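Local atomic coordinates of hypothetical protein VC1899 (Vibrio cholerae, PDB entry 1XMX), a protein that is of unknown function but carries a Card1-like endonuclease domain of the PDDEXK clan and may bind nucleic acids. Residues Q169-G174 with E255-S260; Y193-C198 with R247-E252; E217-L222 with A231-G236; S223-A228 with L238-E243. One frame throughout, in Å; residues are numbered along the deposited sequence.

Contact 1 of 4, residues Q169-G174 with E255-S260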
# COMPACT_ATOMS: atom_id res chain seq x y z
N GLN A 169 -20.29 -1.33 -16.67
CA GLN A 169 -20.17 -2.47 -17.58
C GLN A 169 -18.89 -3.27 -17.28
O GLN A 169 -18.94 -4.50 -17.20
CB GLN A 169 -20.12 -2.06 -19.06
CG GLN A 169 -21.44 -1.58 -19.72
CD GLN A 169 -22.67 -2.39 -19.32
OE1 GLN A 169 -23.51 -1.92 -18.51
NE2 GLN A 169 -22.76 -3.60 -19.81
N LEU A 170 -17.76 -2.58 -17.10
CA LEU A 170 -16.50 -3.30 -16.84
C LEU A 170 -16.54 -3.96 -15.49
O LEU A 170 -16.05 -5.08 -15.31
CB LEU A 170 -15.27 -2.39 -16.96
CG LEU A 170 -14.99 -1.87 -18.37
CD1 LEU A 170 -13.66 -1.16 -18.36
CD2 LEU A 170 -15.01 -3.00 -19.39
N TYR A 171 -17.18 -3.28 -14.54
CA TYR A 171 -17.36 -3.85 -13.21
C TYR A 171 -18.25 -5.10 -13.21
O TYR A 171 -17.95 -6.16 -12.59
CB TYR A 171 -17.93 -2.79 -12.25
CG TYR A 171 -18.42 -3.40 -10.98
CD1 TYR A 171 -17.53 -3.75 -9.97
CD2 TYR A 171 -19.79 -3.66 -10.80
CE1 TYR A 171 -17.99 -4.33 -8.77
CE2 TYR A 171 -20.27 -4.24 -9.60
CZ TYR A 171 -19.36 -4.58 -8.60
OH TYR A 171 -19.82 -5.16 -7.43
N GLN A 172 -19.39 -5.00 -13.88
CA GLN A 172 -20.30 -6.11 -13.83
C GLN A 172 -19.73 -7.29 -14.66
O GLN A 172 -19.91 -8.46 -14.33
CB GLN A 172 -21.68 -5.64 -14.31
CG GLN A 172 -22.22 -4.44 -13.56
CD GLN A 172 -23.64 -4.06 -13.97
OE1 GLN A 172 -24.05 -4.29 -15.09
NE2 GLN A 172 -24.41 -3.48 -13.02
N LEU A 173 -19.01 -6.98 -15.74
CA LEU A 173 -18.38 -8.04 -16.50
C LEU A 173 -17.41 -8.82 -15.60
O LEU A 173 -17.38 -10.06 -15.61
CB LEU A 173 -17.64 -7.46 -17.70
CG LEU A 173 -18.20 -7.60 -19.12
CD1 LEU A 173 -17.15 -7.11 -20.07
CD2 LEU A 173 -18.57 -9.04 -19.44
N GLY A 174 -16.61 -8.08 -14.84
CA GLY A 174 -15.65 -8.69 -13.92
C GLY A 174 -16.29 -9.57 -12.88
O GLY A 174 -15.79 -10.65 -12.61
N GLU A 255 -7.87 -6.95 -11.89
CA GLU A 255 -7.35 -5.86 -11.03
C GLU A 255 -8.35 -4.68 -11.03
O GLU A 255 -8.47 -3.97 -10.06
CB GLU A 255 -5.96 -5.40 -11.48
CG GLU A 255 -5.92 -4.97 -12.98
CD GLU A 255 -4.51 -4.68 -13.47
OE1 GLU A 255 -3.52 -5.12 -12.84
OE2 GLU A 255 -4.35 -4.04 -14.51
N THR A 256 -8.99 -4.44 -12.16
CA THR A 256 -10.05 -3.46 -12.25
C THR A 256 -11.23 -3.77 -11.32
O THR A 256 -11.74 -2.86 -10.68
CB THR A 256 -10.60 -3.42 -13.70
OG1 THR A 256 -9.53 -3.04 -14.58
CG2 THR A 256 -11.68 -2.36 -13.82
N LEU A 257 -11.66 -5.04 -11.30
CA LEU A 257 -12.68 -5.56 -10.39
C LEU A 257 -12.24 -5.41 -8.91
O LEU A 257 -13.01 -4.95 -8.05
CB LEU A 257 -12.96 -7.05 -10.70
CG LEU A 257 -13.86 -7.75 -9.66
CD1 LEU A 257 -15.31 -7.27 -9.67
CD2 LEU A 257 -13.74 -9.25 -9.86
N VAL A 258 -11.00 -5.79 -8.62
CA VAL A 258 -10.52 -5.66 -7.26
C VAL A 258 -10.47 -4.18 -6.85
O VAL A 258 -10.89 -3.82 -5.76
CB VAL A 258 -9.14 -6.27 -7.04
CG1 VAL A 258 -8.63 -5.88 -5.60
CG2 VAL A 258 -9.18 -7.81 -7.29
N HIS A 259 -9.98 -3.32 -7.72
CA HIS A 259 -9.98 -1.91 -7.40
C HIS A 259 -11.40 -1.38 -7.16
O HIS A 259 -11.66 -0.63 -6.22
CB HIS A 259 -9.27 -1.15 -8.49
CG HIS A 259 -9.25 0.33 -8.29
ND1 HIS A 259 -8.50 0.94 -7.30
CD2 HIS A 259 -9.89 1.32 -8.96
CE1 HIS A 259 -8.66 2.25 -7.39
NE2 HIS A 259 -9.49 2.51 -8.38
N SER A 260 -12.31 -1.75 -8.04
CA SER A 260 -13.70 -1.33 -7.94
C SER A 260 -14.38 -1.84 -6.66
O SER A 260 -15.23 -1.17 -6.12
CB SER A 260 -14.45 -1.83 -9.16
OG SER A 260 -14.12 -1.02 -10.29

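Contact 2 of 4, residues Y193-C198 with R247-E252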
# COMPACT_ATOMS: atom_id res chain seq x y z
N TYR A 193 -4.87 -14.65 -25.25
CA TYR A 193 -4.07 -14.78 -26.48
C TYR A 193 -4.57 -13.86 -27.65
O TYR A 193 -3.77 -13.19 -28.30
CB TYR A 193 -3.96 -16.26 -26.92
CG TYR A 193 -3.50 -16.41 -28.35
CD1 TYR A 193 -2.14 -16.51 -28.67
CD2 TYR A 193 -4.42 -16.41 -29.39
CE1 TYR A 193 -1.75 -16.66 -30.00
CE2 TYR A 193 -4.03 -16.50 -30.71
CZ TYR A 193 -2.71 -16.64 -31.00
OH TYR A 193 -2.38 -16.74 -32.33
N LEU A 194 -5.88 -13.80 -27.87
CA LEU A 194 -6.48 -12.89 -28.86
C LEU A 194 -6.20 -11.42 -28.54
O LEU A 194 -5.77 -10.66 -29.40
CB LEU A 194 -8.00 -13.11 -28.99
CG LEU A 194 -8.49 -14.49 -29.51
CD1 LEU A 194 -9.99 -14.64 -29.23
CD2 LEU A 194 -8.27 -14.68 -30.99
N ALA A 195 -6.45 -11.00 -27.30
CA ALA A 195 -6.10 -9.62 -26.90
C ALA A 195 -4.60 -9.32 -27.11
O ALA A 195 -4.24 -8.26 -27.56
CB ALA A 195 -6.51 -9.35 -25.45
N THR A 196 -3.74 -10.29 -26.80
CA THR A 196 -2.31 -10.13 -26.97
C THR A 196 -1.89 -9.98 -28.44
O THR A 196 -0.99 -9.19 -28.75
CB THR A 196 -1.58 -11.29 -26.33
OG1 THR A 196 -1.83 -11.25 -24.91
CG2 THR A 196 -0.08 -11.22 -26.59
N THR A 197 -2.53 -10.74 -29.33
CA THR A 197 -2.34 -10.58 -30.78
C THR A 197 -2.66 -9.15 -31.26
O THR A 197 -1.89 -8.57 -32.07
CB THR A 197 -3.17 -11.62 -31.55
OG1 THR A 197 -2.64 -12.91 -31.27
CG2 THR A 197 -3.07 -11.42 -33.07
N CYS A 198 -3.78 -8.60 -30.77
CA CYS A 198 -4.17 -7.22 -31.07
C CYS A 198 -3.10 -6.27 -30.54
O CYS A 198 -2.69 -5.39 -31.27
CB CYS A 198 -5.51 -6.84 -30.41
SG CYS A 198 -6.91 -7.78 -30.96
N ARG A 247 -7.20 -4.17 -23.18
CA ARG A 247 -6.43 -4.48 -21.97
C ARG A 247 -7.25 -5.27 -20.96
O ARG A 247 -6.72 -6.11 -20.22
CB ARG A 247 -5.99 -3.19 -21.25
CG ARG A 247 -4.65 -2.65 -21.72
CD ARG A 247 -4.27 -1.34 -20.98
NE ARG A 247 -4.44 -0.19 -21.87
CZ ARG A 247 -5.16 0.89 -21.59
NH1 ARG A 247 -5.76 0.99 -20.41
NH2 ARG A 247 -5.26 1.90 -22.47
N PHE A 248 -8.54 -4.97 -20.92
CA PHE A 248 -9.47 -5.54 -19.98
C PHE A 248 -9.55 -7.00 -20.27
O PHE A 248 -9.43 -7.81 -19.34
CB PHE A 248 -10.84 -4.90 -20.14
CG PHE A 248 -11.90 -5.46 -19.22
CD1 PHE A 248 -12.04 -4.99 -17.91
CD2 PHE A 248 -12.82 -6.41 -19.69
CE1 PHE A 248 -13.04 -5.50 -17.07
CE2 PHE A 248 -13.81 -6.91 -18.85
CZ PHE A 248 -13.93 -6.46 -17.54
N ALA A 249 -9.74 -7.34 -21.56
CA ALA A 249 -9.84 -8.76 -22.03
C ALA A 249 -8.49 -9.43 -21.99
O ALA A 249 -8.38 -10.66 -21.95
CB ALA A 249 -10.36 -8.81 -23.49
N ASN A 250 -7.44 -8.62 -22.01
CA ASN A 250 -6.13 -9.19 -21.87
C ASN A 250 -5.84 -9.76 -20.46
O ASN A 250 -4.98 -10.65 -20.29
CB ASN A 250 -5.07 -8.22 -22.35
CG ASN A 250 -3.93 -8.92 -23.02
OD1 ASN A 250 -3.91 -10.15 -23.07
ND2 ASN A 250 -2.97 -8.15 -23.56
N GLY A 251 -6.61 -9.32 -19.47
CA GLY A 251 -6.41 -9.80 -18.10
C GLY A 251 -6.50 -8.72 -17.03
O GLY A 251 -6.56 -9.01 -15.84
N GLU A 252 -6.50 -7.46 -17.45
CA GLU A 252 -6.67 -6.34 -16.50
C GLU A 252 -8.05 -6.28 -15.89
O GLU A 252 -8.27 -5.47 -15.01
CB GLU A 252 -6.38 -5.01 -17.16
CG GLU A 252 -5.03 -4.97 -17.86
CD GLU A 252 -4.46 -3.57 -17.81
OE1 GLU A 252 -5.18 -2.69 -17.26
OE2 GLU A 252 -3.31 -3.36 -18.30

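Contact 3 of 4, residues E217-L222 with A231-G236. With FMT (formic acid), chain I.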
# COMPACT_ATOMS: atom_id res chain seq x y z
N GLU A 217 -16.55 -21.99 -24.14
CA GLU A 217 -16.38 -20.91 -23.15
C GLU A 217 -15.95 -19.57 -23.75
O GLU A 217 -16.39 -18.52 -23.30
CB GLU A 217 -15.39 -21.31 -22.05
CG GLU A 217 -15.72 -22.60 -21.36
CD GLU A 217 -14.56 -23.04 -20.51
OE1 GLU A 217 -13.58 -22.26 -20.46
OE2 GLU A 217 -14.62 -24.12 -19.87
N LEU A 218 -15.11 -19.61 -24.77
CA LEU A 218 -14.72 -18.39 -25.47
C LEU A 218 -15.95 -17.63 -25.95
O LEU A 218 -16.05 -16.42 -25.83
CB LEU A 218 -13.87 -18.76 -26.70
CG LEU A 218 -13.31 -17.54 -27.45
CD1 LEU A 218 -12.56 -16.57 -26.47
CD2 LEU A 218 -12.43 -17.92 -28.62
N ASN A 219 -16.86 -18.35 -26.57
CA ASN A 219 -18.09 -17.76 -27.08
C ASN A 219 -19.01 -17.13 -26.02
O ASN A 219 -19.62 -16.11 -26.28
CB ASN A 219 -18.83 -18.79 -27.89
CG ASN A 219 -18.36 -18.82 -29.34
OD1 ASN A 219 -18.69 -17.93 -30.13
ND2 ASN A 219 -17.55 -19.83 -29.69
N LEU A 220 -19.09 -17.75 -24.85
CA LEU A 220 -19.71 -17.15 -23.68
C LEU A 220 -19.08 -15.76 -23.40
O LEU A 220 -19.79 -14.78 -23.20
CB LEU A 220 -19.54 -18.07 -22.46
CG LEU A 220 -20.21 -19.45 -22.42
CD1 LEU A 220 -20.17 -20.10 -21.02
CD2 LEU A 220 -21.64 -19.31 -22.90
N LEU A 221 -17.74 -15.70 -23.42
CA LEU A 221 -16.97 -14.47 -23.23
C LEU A 221 -17.14 -13.47 -24.34
O LEU A 221 -17.32 -12.30 -24.08
CB LEU A 221 -15.47 -14.79 -23.04
CG LEU A 221 -15.16 -15.74 -21.88
CD1 LEU A 221 -13.76 -16.35 -21.94
CD2 LEU A 221 -15.38 -15.00 -20.53
N LEU A 222 -17.08 -13.91 -25.58
CA LEU A 222 -17.28 -12.97 -26.69
C LEU A 222 -18.67 -12.33 -26.58
O LEU A 222 -18.85 -11.13 -26.78
CB LEU A 222 -17.17 -13.69 -28.04
CG LEU A 222 -15.75 -14.26 -28.22
CD1 LEU A 222 -15.58 -14.87 -29.55
CD2 LEU A 222 -14.72 -13.21 -28.00
N ALA A 231 -17.03 -4.75 -27.33
CA ALA A 231 -16.51 -5.35 -28.57
C ALA A 231 -17.65 -5.72 -29.49
O ALA A 231 -18.79 -5.89 -29.07
CB ALA A 231 -15.67 -6.60 -28.31
N SER A 232 -17.34 -5.83 -30.79
CA SER A 232 -18.25 -6.44 -31.69
C SER A 232 -17.59 -7.78 -32.12
O SER A 232 -16.35 -7.94 -32.06
CB SER A 232 -18.57 -5.49 -32.86
OG SER A 232 -17.39 -5.23 -33.63
N TYR A 233 -18.43 -8.76 -32.45
CA TYR A 233 -17.94 -10.06 -32.86
C TYR A 233 -18.85 -10.50 -34.02
O TYR A 233 -20.04 -10.73 -33.80
CB TYR A 233 -17.92 -11.07 -31.71
CG TYR A 233 -17.51 -12.46 -32.20
CD1 TYR A 233 -16.25 -12.67 -32.84
CD2 TYR A 233 -18.37 -13.55 -32.06
CE1 TYR A 233 -15.89 -13.94 -33.34
CE2 TYR A 233 -18.01 -14.82 -32.53
CZ TYR A 233 -16.77 -15.01 -33.16
OH TYR A 233 -16.46 -16.27 -33.62
N GLU A 234 -18.30 -10.58 -35.22
CA GLU A 234 -19.08 -10.74 -36.46
C GLU A 234 -18.22 -11.45 -37.47
O GLU A 234 -17.13 -10.96 -37.80
CB GLU A 234 -19.41 -9.37 -37.07
CG GLU A 234 -20.18 -8.43 -36.16
CD GLU A 234 -21.65 -8.80 -36.13
OE1 GLU A 234 -22.07 -9.65 -36.97
OE2 GLU A 234 -22.39 -8.25 -35.29
N ASN A 235 -18.74 -12.56 -38.00
CA ASN A 235 -18.06 -13.31 -39.07
C ASN A 235 -16.66 -13.77 -38.66
O ASN A 235 -15.75 -13.64 -39.48
CB ASN A 235 -17.95 -12.45 -40.35
CG ASN A 235 -19.31 -12.13 -40.95
OD1 ASN A 235 -20.20 -12.99 -40.99
ND2 ASN A 235 -19.50 -10.88 -41.39
N GLY A 236 -16.50 -14.21 -37.40
CA GLY A 236 -15.21 -14.62 -36.82
C GLY A 236 -14.20 -13.50 -36.53
O GLY A 236 -13.06 -13.76 -36.16
C FMT I . -13.13 -23.36 -24.81
O1 FMT I . -12.94 -22.12 -24.83
O2 FMT I . -14.09 -24.01 -24.29
O HOH W 1 -18.22 -18.03 -33.05

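Contact 4 of 4, residues S223-A228 with L238-E243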
# COMPACT_ATOMS: atom_id res chain seq x y z
N SER A 223 -19.66 -13.12 -26.27
CA SER A 223 -21.00 -12.52 -26.23
C SER A 223 -21.18 -11.61 -24.99
O SER A 223 -22.04 -10.74 -25.01
CB SER A 223 -22.06 -13.60 -26.33
OG SER A 223 -21.87 -14.38 -25.19
N ASP A 224 -20.37 -11.78 -23.94
CA ASP A 224 -20.39 -10.84 -22.82
C ASP A 224 -19.80 -9.50 -23.21
O ASP A 224 -20.32 -8.43 -22.85
CB ASP A 224 -19.58 -11.36 -21.62
CG ASP A 224 -20.24 -12.51 -20.90
OD1 ASP A 224 -21.48 -12.56 -20.81
OD2 ASP A 224 -19.49 -13.37 -20.39
N LEU A 225 -18.68 -9.56 -23.91
CA LEU A 225 -18.08 -8.37 -24.50
C LEU A 225 -19.10 -7.65 -25.38
O LEU A 225 -19.20 -6.42 -25.32
CB LEU A 225 -16.86 -8.73 -25.36
CG LEU A 225 -15.81 -9.48 -24.53
CD1 LEU A 225 -14.66 -9.84 -25.43
CD2 LEU A 225 -15.36 -8.65 -23.35
N VAL A 226 -19.83 -8.40 -26.18
CA VAL A 226 -20.84 -7.80 -27.08
C VAL A 226 -21.99 -7.15 -26.29
O VAL A 226 -22.32 -5.99 -26.51
CB VAL A 226 -21.34 -8.81 -28.15
CG1 VAL A 226 -22.51 -8.27 -29.01
CG2 VAL A 226 -20.19 -9.18 -29.09
N GLU A 227 -22.61 -7.89 -25.39
CA GLU A 227 -23.67 -7.34 -24.55
C GLU A 227 -23.20 -6.05 -23.81
O GLU A 227 -23.95 -5.06 -23.73
CB GLU A 227 -24.13 -8.39 -23.56
CG GLU A 227 -25.35 -7.95 -22.82
CD GLU A 227 -25.93 -9.02 -21.93
OE1 GLU A 227 -26.22 -10.12 -22.42
OE2 GLU A 227 -26.14 -8.76 -20.74
N ALA A 228 -21.96 -6.07 -23.34
CA ALA A 228 -21.39 -4.96 -22.60
C ALA A 228 -21.05 -3.80 -23.48
O ALA A 228 -20.64 -2.76 -22.94
CB ALA A 228 -20.15 -5.35 -21.78
N LEU A 238 -13.29 -10.42 -34.09
CA LEU A 238 -13.50 -9.74 -32.82
C LEU A 238 -12.85 -8.35 -32.84
O LEU A 238 -11.65 -8.22 -33.12
CB LEU A 238 -12.92 -10.60 -31.68
CG LEU A 238 -12.82 -9.94 -30.28
CD1 LEU A 238 -14.20 -9.79 -29.66
CD2 LEU A 238 -11.89 -10.77 -29.36
N THR A 239 -13.63 -7.29 -32.59
CA THR A 239 -13.08 -5.94 -32.57
C THR A 239 -13.35 -5.30 -31.19
O THR A 239 -14.51 -5.16 -30.79
CB THR A 239 -13.72 -5.06 -33.66
OG1 THR A 239 -13.75 -5.79 -34.90
CG2 THR A 239 -12.94 -3.70 -33.83
N PHE A 240 -12.30 -4.92 -30.46
CA PHE A 240 -12.51 -4.07 -29.27
C PHE A 240 -12.82 -2.60 -29.64
O PHE A 240 -12.29 -2.06 -30.64
CB PHE A 240 -11.34 -4.19 -28.31
CG PHE A 240 -11.01 -5.62 -27.95
CD1 PHE A 240 -11.70 -6.28 -26.92
CD2 PHE A 240 -9.99 -6.30 -28.62
CE1 PHE A 240 -11.36 -7.62 -26.56
CE2 PHE A 240 -9.66 -7.62 -28.30
CZ PHE A 240 -10.35 -8.29 -27.27
N ILE A 241 -13.70 -1.97 -28.86
CA ILE A 241 -14.01 -0.58 -29.10
C ILE A 241 -12.80 0.31 -28.83
O ILE A 241 -12.66 1.38 -29.42
CB ILE A 241 -15.22 -0.12 -28.29
CG1 ILE A 241 -15.00 -0.29 -26.78
CG2 ILE A 241 -16.47 -0.89 -28.73
CD1 ILE A 241 -15.92 0.58 -25.92
N ASN A 242 -11.92 -0.12 -27.92
CA ASN A 242 -10.74 0.68 -27.60
C ASN A 242 -9.65 -0.08 -26.83
O ASN A 242 -9.82 -1.25 -26.50
CB ASN A 242 -11.13 2.01 -26.92
CG ASN A 242 -11.91 1.82 -25.61
OD1 ASN A 242 -11.64 0.89 -24.83
ND2 ASN A 242 -12.89 2.69 -25.38
N GLU A 243 -8.54 0.59 -26.55
CA GLU A 243 -7.38 -0.04 -25.87
C GLU A 243 -7.71 -0.53 -24.49
O GLU A 243 -7.23 -1.57 -24.05
CB GLU A 243 -6.23 0.95 -25.74
CG GLU A 243 -5.73 1.45 -27.07
CD GLU A 243 -4.60 0.58 -27.59
OE1 GLU A 243 -4.92 -0.44 -28.28
OE2 GLU A 243 -3.41 0.91 -27.31

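Contact 1 of 4, residues Q169-G174 with E255-S260
Tyr171 and Gly174 of helix 164-179 meet Leu257 and Ser260 of helix 243-266 in a steep helix-helix crossing, the second helix lying within the Card1-like endonuclease region. Over these short segments the N-to-C directions differ by 106°, and the axes come within 9.0 Å of each other. The closest backbones are those of Gly174 and Leu257, whose CA atoms are 5.6 Å apart, a spacing made possible because the glycine puts no side chain between them.

Tyr171 can be followed outward from its backbone. CB does not itself point at the other helix, but with CG anti to the backbone N (chi1 167°) the ring swings over toward it. One side of the ring then does the touching. CD1 lies 3.7 Å from Ser260 CB, and the next atom outward, CE1, reaches Leu257 CD1 at 4.1 Å. Both partners come in obliquely, so the ring wedges between the serine and the leucine and is not stacked on either. The tyrosine side chain also touches Gln264 of the same helix.

Elsewhere on helix 164-179, Leu170 and Leu173 extend the joint by packing on Phe248, an earlier residue of helix 243-266, while Leu257 also touches Leu371 of helix 371-380. The contact joins helix 164-179 to helix 243-266 by van der Waals packing, with no hydrogen bond between the two segments. Leu257 CD1 touches both the Tyr171 ring and the carbonyl carbon of Gly174, and Leu257 CD2 rests 3.7 Å from Gly174 O.

Contact 2 of 4, residues Y193-C198 with R247-E252
The amide group of Asn250 lies against the methyl of Ala195 and beside the hydroxyl of Thr196, where helix 243-266 crosses helix 181-201. Ala195 CB is 3.6 Å from Asn250 CG and equally near its CB, so the flat group and its stem both press on the one methyl. Another flat group, the Tyr193 ring, carries Thr197 OG1 over one face, offset toward the rim. On the far side of the other helix the Phe248 ring meets Trp177, their planes at about 40°.

Small residues let these helices cross closely. The segment axes approach to 8.0 Å at 126° between directions, and Ala195 and Ala249 face each other with CB atoms 4.4 Å apart. The orientation of the Asn250 amide is uncertain, but the Asn250 and Thr196 side chains cross at about a right angle. Thr196 OG1, set beside its own backbone N by chi1 of -64°, hydrogen-bonds to Asn192 O one turn earlier.

The contact falls on a wider pi-type turn of helix 243-266, at 248-252, where Glu252 N bonds to Arg247 O at 3.1 Å. Gly251 sits in this turn at positive phi, where a CB would run into the carbonyl O of Asn250. In the partner helix Tyr193 O is gripped twice: Thr197 N and Thr197 OG1 donate to it from opposite faces of its plane, the hydroxyl at 3.2 Å.

Contact 3 of 4, residues E217-L222 with A231-G236
Leu222 and Tyr233 meet in a CH-pi contact. The methyl CD1 of Leu222 stands almost squarely over one face of the tyrosine ring, 3.7 Å from its centroid and only 6° off the normal. All six ring carbons are therefore at similar distances from it. The tyrosine is turned to receive the leucine by a chi1 of 175°, which sets CG anti to the backbone N; Leu222 CB comes near the ring as well, at CD2.

The polar link runs through water. One water molecule donates to Asn219 OD1 at 3.0 Å and accepts from Tyr233 OH at 2.6 Å, lying at the ring's edge and in its plane. The Asn219 amide approaches the ring obliquely, its plane tilted 63° from that of the ring. Its ND2 is engaged on its own side of the contact by Tyr215 O and Gln213 O, leaving OD1 turned to the water.

The order helix 181-201, strand 205-207, helices 210-213 and 216-227, then the 231-240 hairpin is consistent with a winged helix, in which 216-227 would correspond to the recognition helix and the hairpin to the wing. Leu208 and Leu238 adjoin both Leu222 and Tyr233.

Hydrogen bonds to a bound formic acid molecule, probably from the crystallisation liquor, involve the N-terminal turn of helix 216-227. Glu217 N donates to O2 at 3.2 Å, and Leu218 N makes a weak bond to O1 at 3.3 Å, so its two oxygens engage successive backbone N-H groups.

Contact 4 of 4, residues S223-A228 with L238-E243
Leu225, near the C-terminal end of helix 216-227, packs on Leu238 and Phe240 of strand 237-240 in a small apolar core between helix and sheet. One methyl does the work. Leu225 CD1 lies 4.1 Å from Phe240 CE1 and 4.3 Å from Leu238 CD1, so it is shared between the ring and the leucine. With chi2 near 178° this branch runs straight on from CA through CB and CG, carrying CD1 outward to the strand. Its approach to the phenylalanine ring is oblique.

The two strand residues are also packed on each other: Leu238 CG stands 4.2 Å above the Phe240 ring plane, offset toward the rim. In what resembles a winged helix, strand 237-240 is the middle strand of the antiparallel sheet, and Leu238 and Phe240 pair through the backbone with Val206 and Leu204. Helix 216-227 packs through Leu225 on that strand. Trp177 and Ile230 add to the apolar surroundings of Leu225, while Asp224 OD2 accepts a hydrogen bond from Trp177 NE1.

Beyond Phe240 the chain turns into helix 243-266. Ile241 keeps a backbone hydrogen bond with Ile230, and Asn242 occupies the N-cap. A chi1 of 59° places the Asn242 amide beside the start of that helix, and its OD1 accepts from Ala245 N, capping an N-H of the first turn.

Contacts 1 and 2 share helix 243-266, which meets helix 181-201 and then, further along, helix 164-179; their centres are 15 Å apart, and Leu170 O packs 3.4 Å from Phe248 CZ. Contacts 3 and 4 share helix 216-227 and the 231-240 hairpin, with centres about 8 Å apart and a probable hydrogen bond from Thr239 N to Ser232 O. The two pairs join where Phe240 CE1 lies 3.4 Å from Ala249 CB, and where Leu173 packs on Asp224 and Leu225. Together they join the winged-helix-like part and helix 164-179 to helix 243-266. Formic acid binds at Glu217 and Leu218 of contact 3, and Ser260 OG of contact 1 makes a weak hydrogen bond to a formic acid.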